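Local atomic coordinates of chitin elicitor-binding protein (Oryza sativa subsp. japonica, PDB entry 5JCD), a protein that binds chitin oligosaccharides from fungal cell walls through its LysM domains and takes part in signalling that triggers the defence responses of rice. Residues T11-A16 against C134-E139; S169-R174 against L189-P194. One frame throughout, in Å; residues are numbered along the deposited sequence.

Interaction 1 of 2, residues T11-A16 against C134-E139; sequences TTCKSA and CSCDKE
The disulfide between C13 and C136 fastens the first residues of strand 12-20 to the loop that leaves strand 133-134, one of the cystine crosslinks that hold the N-terminal part of this LysM ectodomain together. The S-S bond, 2.0 Å from C13 SG to C136 SG, has a torsion of -94°, close to the relaxed value for a disulfide. Each cysteine CB points at the other segment, and chi1 of 63° at C13 turns its SG onto that of C136. The methyl CG2 of T11 rests 4.0 Å from C136 CB and about as far from the sulfur; threonine suits this edge because its other branch, OG1, is hydrogen-bonded to A8 O. Farther along, serine is small enough for S15 to set CB and OG against C134 CB, with OG 3.3 Å from that carbon. C134 itself is joined to C70 by a second disulfide. A water donates to K14 O and S135 O and lies 2.8 Å from S15 OG. Within the loop, D137 N donates to S135 OG (3.0 Å, 169°), closing an ST turn that spans C136, while S135 OG also bonds T4 O. What joins the two segments directly is thus the covalent crosslink, with the water between the backbones, consistent with an oxidised, extracellular receptor domain.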
loop_
_atom_site.group_PDB
_atom_site.type_symbol
_atom_site.label_atom_id
_atom_site.label_comp_id
_atom_site.label_asym_id
_atom_site.label_seq_id
_atom_site.Cartn_x
_atom_site.Cartn_y
_atom_site.Cartn_z
ATOM N N THR A 11 -4.681 -10.996 13.710
ATOM C CA THR A 11 -3.283 -10.601 13.893
ATOM C C THR A 11 -3.077 -9.186 13.373
ATOM O O THR A 11 -3.522 -8.826 12.288
ATOM C CB THR A 11 -2.307 -11.542 13.149
ATOM O OG1 THR A 11 -2.385 -12.854 13.714
ATOM C CG2 THR A 11 -0.853 -11.028 13.235
ATOM N N THR A 12 -2.376 -8.396 14.162
ATOM C CA THR A 12 -2.060 -7.052 13.786
ATOM C C THR A 12 -0.543 -6.876 13.743
ATOM O O THR A 12 0.152 -7.347 14.649
ATOM C CB THR A 12 -2.770 -6.082 14.787
ATOM O OG1 THR A 12 -3.914 -5.494 14.146
ATOM C CG2 THR A 12 -1.836 -5.016 15.327
ATOM N N CYS A 13 -0.052 -6.190 12.702
ATOM C CA CYS A 13 1.369 -5.832 12.557
ATOM C C CYS A 13 1.514 -4.498 11.806
ATOM O O CYS A 13 0.527 -3.900 11.389
ATOM C CB CYS A 13 2.172 -6.940 11.832
ATOM S SG CYS A 13 1.675 -7.308 10.076
ATOM N N LYS A 14 2.748 -4.026 11.673
ATOM C CA LYS A 14 3.047 -2.827 10.904
ATOM C C LYS A 14 3.442 -3.134 9.430
ATOM O O LYS A 14 4.325 -3.947 9.179
ATOM C CB LYS A 14 4.152 -2.027 11.619
ATOM C CG LYS A 14 4.204 -0.562 11.194
ATOM C CD LYS A 14 5.112 0.281 12.098
ATOM C CE LYS A 14 6.543 0.409 11.581
ATOM N NZ LYS A 14 7.494 -0.613 12.125
ATOM N N SER A 15 2.793 -2.472 8.468
ATOM C CA SER A 15 3.118 -2.616 7.041
ATOM C C SER A 15 3.260 -1.241 6.418
ATOM O O SER A 15 3.150 -0.223 7.110
ATOM C CB SER A 15 2.005 -3.346 6.295
ATOM O OG SER A 15 1.869 -4.688 6.693
ATOM N N ALA A 16 3.486 -1.210 5.106
ATOM C CA ALA A 16 3.572 0.055 4.374
ATOM C C ALA A 16 3.207 -0.072 2.895
ATOM O O ALA A 16 3.281 -1.159 2.329
ATOM C CB ALA A 16 5.000 0.657 4.502
ATOM N N CYS A 134 -1.523 -5.852 2.446
ATOM C CA CYS A 134 -0.494 -6.064 3.439
ATOM C C CYS A 134 -0.521 -7.505 3.891
ATOM O O CYS A 134 -1.347 -8.291 3.443
ATOM C CB CYS A 134 -0.692 -5.131 4.652
ATOM S SG CYS A 134 -2.275 -5.308 5.547
ATOM N N SER A 135 0.406 -7.836 4.779
ATOM C CA SER A 135 0.458 -9.153 5.380
ATOM C C SER A 135 1.262 -9.062 6.652
ATOM O O SER A 135 2.042 -8.114 6.844
ATOM C CB SER A 135 1.118 -10.160 4.442
ATOM O OG SER A 135 1.167 -11.451 5.033
ATOM N N CYS A 136 1.099 -10.058 7.507
ATOM C CA CYS A 136 1.965 -10.158 8.665
ATOM C C CYS A 136 2.745 -11.484 8.614
ATOM O O CYS A 136 3.335 -11.884 9.614
ATOM C CB CYS A 136 1.157 -10.041 9.957
ATOM S SG CYS A 136 0.083 -8.551 10.104
ATOM N N ASP A 137 2.727 -12.175 7.467
ATOM C CA ASP A 137 3.451 -13.447 7.320
ATOM C C ASP A 137 4.914 -13.169 7.543
ATOM O O ASP A 137 5.403 -12.110 7.164
ATOM C CB ASP A 137 3.334 -14.038 5.909
ATOM C CG ASP A 137 1.963 -14.622 5.606
ATOM O OD1 ASP A 137 1.258 -15.049 6.544
ATOM O OD2 ASP A 137 1.592 -14.637 4.411
ATOM N N LYS A 138 5.601 -14.122 8.164
ATOM C CA LYS A 138 7.054 -14.110 8.233
ATOM C C LYS A 138 7.649 -14.543 6.884
ATOM O O LYS A 138 6.958 -15.116 6.031
ATOM C CB LYS A 138 7.522 -15.050 9.342
ATOM C CG LYS A 138 7.258 -14.499 10.752
ATOM C CD LYS A 138 7.505 -15.527 11.848
ATOM C CE LYS A 138 7.058 -14.979 13.219
ATOM N NZ LYS A 138 8.171 -14.612 14.148
ATOM N N GLU A 139 8.918 -14.230 6.673
ATOM C CA GLU A 139 9.613 -14.689 5.479
ATOM C C GLU A 139 10.662 -15.740 5.865
ATOM O O GLU A 139 11.726 -15.410 6.413
ATOM C CB GLU A 139 10.251 -13.516 4.728
ATOM C CG GLU A 139 10.826 -13.896 3.365
ATOM C CD GLU A 139 9.814 -14.629 2.502
ATOM O OE1 GLU A 139 10.228 -15.475 1.681
ATOM O OE2 GLU A 139 8.602 -14.355 2.631
HETATM O O HOH W 1 4.213 -5.959 7.685
#

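Interaction 2 of 2, residues S169-R174 against L189-P194; sequences STLLTR and LDVPLP
Helix 169-174 passes over strand 189-193 with the two axes 8.3 Å apart at closest and 134° between their directions, the CA atoms of L171 and V191, and of R174 and D190, being nearest each other. The apolar half of the contact is carried by L171. Its CG stands anti to the backbone N (chi1 -170°), and the two methyls divide the work: CD1 reaches CG2 of V191 at 4.0 Å, and CD2 lies against CD1 of L189. Leucine suits this place because its forked end can lay one methyl on each of two strand residues. Beside it, T170 presents CG2 to CG of P192, the two side chains running past one another in opposite senses, and R174 CG rests on the same ring atom at 4.2 Å.

The polar half is a salt bridge in which R174 grips D190 side-on, giving NE and NH2 to one oxygen, OD2. NE donates to D190 OD2 at 3.0 Å from well above the carboxylate plane, while R174 NH2, 3.2 Å from D190 OD2, meets that oxygen nearly along its C-O bond. OD2 lies at the guanidinium edge, yet the two flat groups are turned almost perpendicular, 88° apart. D190 OD1 accepts from H146 ND1, leaving the buried carboxylate held at both oxygens. R174 NH2 also forms a salt bridge with D137 OD2. An alanine here removes the guanidinium, and would probably leave the carboxylates of D190 and D137 without their shared positive charge.

The L189 side chain comes within about 4 Å of that of chitin-binding L183. This is the second helix of the beta-alpha-alpha-beta LysM 2 unit seated on its last strand. That strand pairs antiparallel with strand 145-150, and L171 also packs on I160 and A161 of helix 157-163.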
loop_
_atom_site.group_PDB
_atom_site.type_symbol
_atom_site.label_atom_id
_atom_site.label_comp_id
_atom_site.label_asym_id
_atom_site.label_seq_id
_atom_site.Cartn_x
_atom_site.Cartn_y
_atom_site.Cartn_z
ATOM N N SER A 169 14.961 -14.444 -5.516
ATOM C CA SER A 169 14.040 -15.591 -5.476
ATOM C C SER A 169 12.982 -15.431 -4.394
ATOM O O SER A 169 11.835 -15.877 -4.560
ATOM C CB SER A 169 14.776 -16.934 -5.352
ATOM O OG SER A 169 15.662 -16.933 -4.262
ATOM N N THR A 170 13.382 -14.852 -3.266
ATOM C CA THR A 170 12.418 -14.463 -2.238
ATOM C C THR A 170 11.346 -13.538 -2.843
ATOM O O THR A 170 10.144 -13.730 -2.649
ATOM C CB THR A 170 13.102 -13.751 -1.049
ATOM O OG1 THR A 170 13.877 -14.691 -0.291
ATOM C CG2 THR A 170 12.075 -13.140 -0.145
ATOM N N LEU A 171 11.790 -12.536 -3.590
ATOM C CA LEU A 171 10.850 -11.613 -4.203
ATOM C C LEU A 171 9.959 -12.400 -5.158
ATOM O O LEU A 171 8.747 -12.235 -5.147
ATOM C CB LEU A 171 11.578 -10.478 -4.930
ATOM C CG LEU A 171 10.705 -9.310 -5.418
ATOM C CD1 LEU A 171 10.062 -8.644 -4.212
ATOM C CD2 LEU A 171 11.531 -8.283 -6.206
ATOM N N LEU A 172 10.568 -13.297 -5.933
ATOM C CA LEU A 172 9.863 -14.097 -6.942
ATOM C C LEU A 172 8.901 -15.134 -6.382
ATOM O O LEU A 172 7.792 -15.281 -6.890
ATOM C CB LEU A 172 10.867 -14.785 -7.871
ATOM C CG LEU A 172 11.640 -13.770 -8.716
ATOM C CD1 LEU A 172 12.818 -14.378 -9.496
ATOM C CD2 LEU A 172 10.692 -12.981 -9.605
ATOM N N THR A 173 9.290 -15.833 -5.319
ATOM C CA THR A 173 8.385 -16.839 -4.753
ATOM C C THR A 173 7.251 -16.177 -3.983
ATOM O O THR A 173 6.111 -16.622 -4.020
ATOM C CB THR A 173 9.113 -17.840 -3.831
ATOM O OG1 THR A 173 9.616 -17.152 -2.682
ATOM C CG2 THR A 173 10.260 -18.513 -4.572
ATOM N N ARG A 174 7.587 -15.140 -3.231
ATOM C CA ARG A 174 6.588 -14.405 -2.478
ATOM C C ARG A 174 5.525 -13.858 -3.430
ATOM O O ARG A 174 4.343 -13.827 -3.112
ATOM C CB ARG A 174 7.248 -13.265 -1.688
ATOM C CG ARG A 174 6.295 -12.468 -0.823
ATOM C CD ARG A 174 5.744 -13.324 0.289
ATOM N NE ARG A 174 4.531 -12.765 0.863
ATOM C CZ ARG A 174 3.815 -13.357 1.811
ATOM N NH1 ARG A 174 4.198 -14.528 2.301
ATOM N NH2 ARG A 174 2.720 -12.768 2.274
ATOM N N LEU A 189 3.879 -5.382 -6.189
ATOM C CA LEU A 189 4.649 -6.424 -5.533
ATOM C C LEU A 189 4.577 -6.317 -3.992
ATOM O O LEU A 189 4.611 -5.228 -3.424
ATOM C CB LEU A 189 6.114 -6.329 -5.987
ATOM C CG LEU A 189 6.461 -6.553 -7.470
ATOM C CD1 LEU A 189 7.970 -6.515 -7.706
ATOM C CD2 LEU A 189 5.938 -7.883 -7.941
ATOM N N ASP A 190 4.520 -7.473 -3.343
ATOM C CA ASP A 190 4.624 -7.617 -1.895
ATOM C C ASP A 190 6.096 -7.852 -1.579
ATOM O O ASP A 190 6.614 -8.931 -1.821
ATOM C CB ASP A 190 3.790 -8.811 -1.415
ATOM C CG ASP A 190 3.966 -9.119 0.096
ATOM O OD1 ASP A 190 4.751 -8.435 0.787
ATOM O OD2 ASP A 190 3.321 -10.072 0.588
ATOM N N VAL A 191 6.762 -6.825 -1.062
ATOM C CA VAL A 191 8.186 -6.898 -0.744
ATOM C C VAL A 191 8.442 -7.129 0.751
ATOM O O VAL A 191 8.152 -6.260 1.578
ATOM C CB VAL A 191 8.875 -5.603 -1.166
ATOM C CG1 VAL A 191 10.367 -5.747 -1.041
ATOM C CG2 VAL A 191 8.521 -5.293 -2.601
ATOM N N PRO A 192 8.944 -8.314 1.115
ATOM C CA PRO A 192 9.164 -8.553 2.548
ATOM C C PRO A 192 10.487 -7.960 3.068
ATOM O O PRO A 192 11.526 -8.607 3.005
ATOM C CB PRO A 192 9.176 -10.085 2.649
ATOM C CG PRO A 192 9.400 -10.589 1.258
ATOM C CD PRO A 192 9.388 -9.447 0.296
ATOM N N LEU A 193 10.432 -6.736 3.581
ATOM C CA LEU A 193 11.615 -6.065 4.113
ATOM C C LEU A 193 12.128 -6.783 5.351
ATOM O O LEU A 193 11.390 -6.935 6.344
ATOM C CB LEU A 193 11.335 -4.590 4.452
ATOM C CG LEU A 193 11.298 -3.522 3.369
ATOM C CD1 LEU A 193 10.645 -4.004 2.095
ATOM C CD2 LEU A 193 10.615 -2.269 3.899
ATOM N N PRO A 194 13.402 -7.216 5.292
ATOM C CA PRO A 194 14.123 -7.991 6.308
ATOM C C PRO A 194 14.020 -7.297 7.651
ATOM O O PRO A 194 13.958 -7.962 8.688
ATOM C CB PRO A 194 15.579 -7.974 5.838
ATOM C CG PRO A 194 15.609 -7.277 4.545
ATOM C CD PRO A 194 14.237 -6.905 4.120
#

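From the N terminus, interaction 1 opens early, on strand 12-20, and closes 118 residues later at the loop after strand 133-134, enclosing the first LysM region. Interaction 2 begins only after that closure and spans just 15 residues, within LysM 2, so the two are in series, neither nested nor crossing. They meet in space all the same: their centres lie 13 Å apart, and D137 OD2 of the 134-139 loop makes a salt bridge to R174 NH2, while E139 packs on T170. Strand 145-150, parallel to 12-20 and antiparallel to 188-193, carries the same sheet from one contact to the other, uniting the N-terminal part with LysM 2.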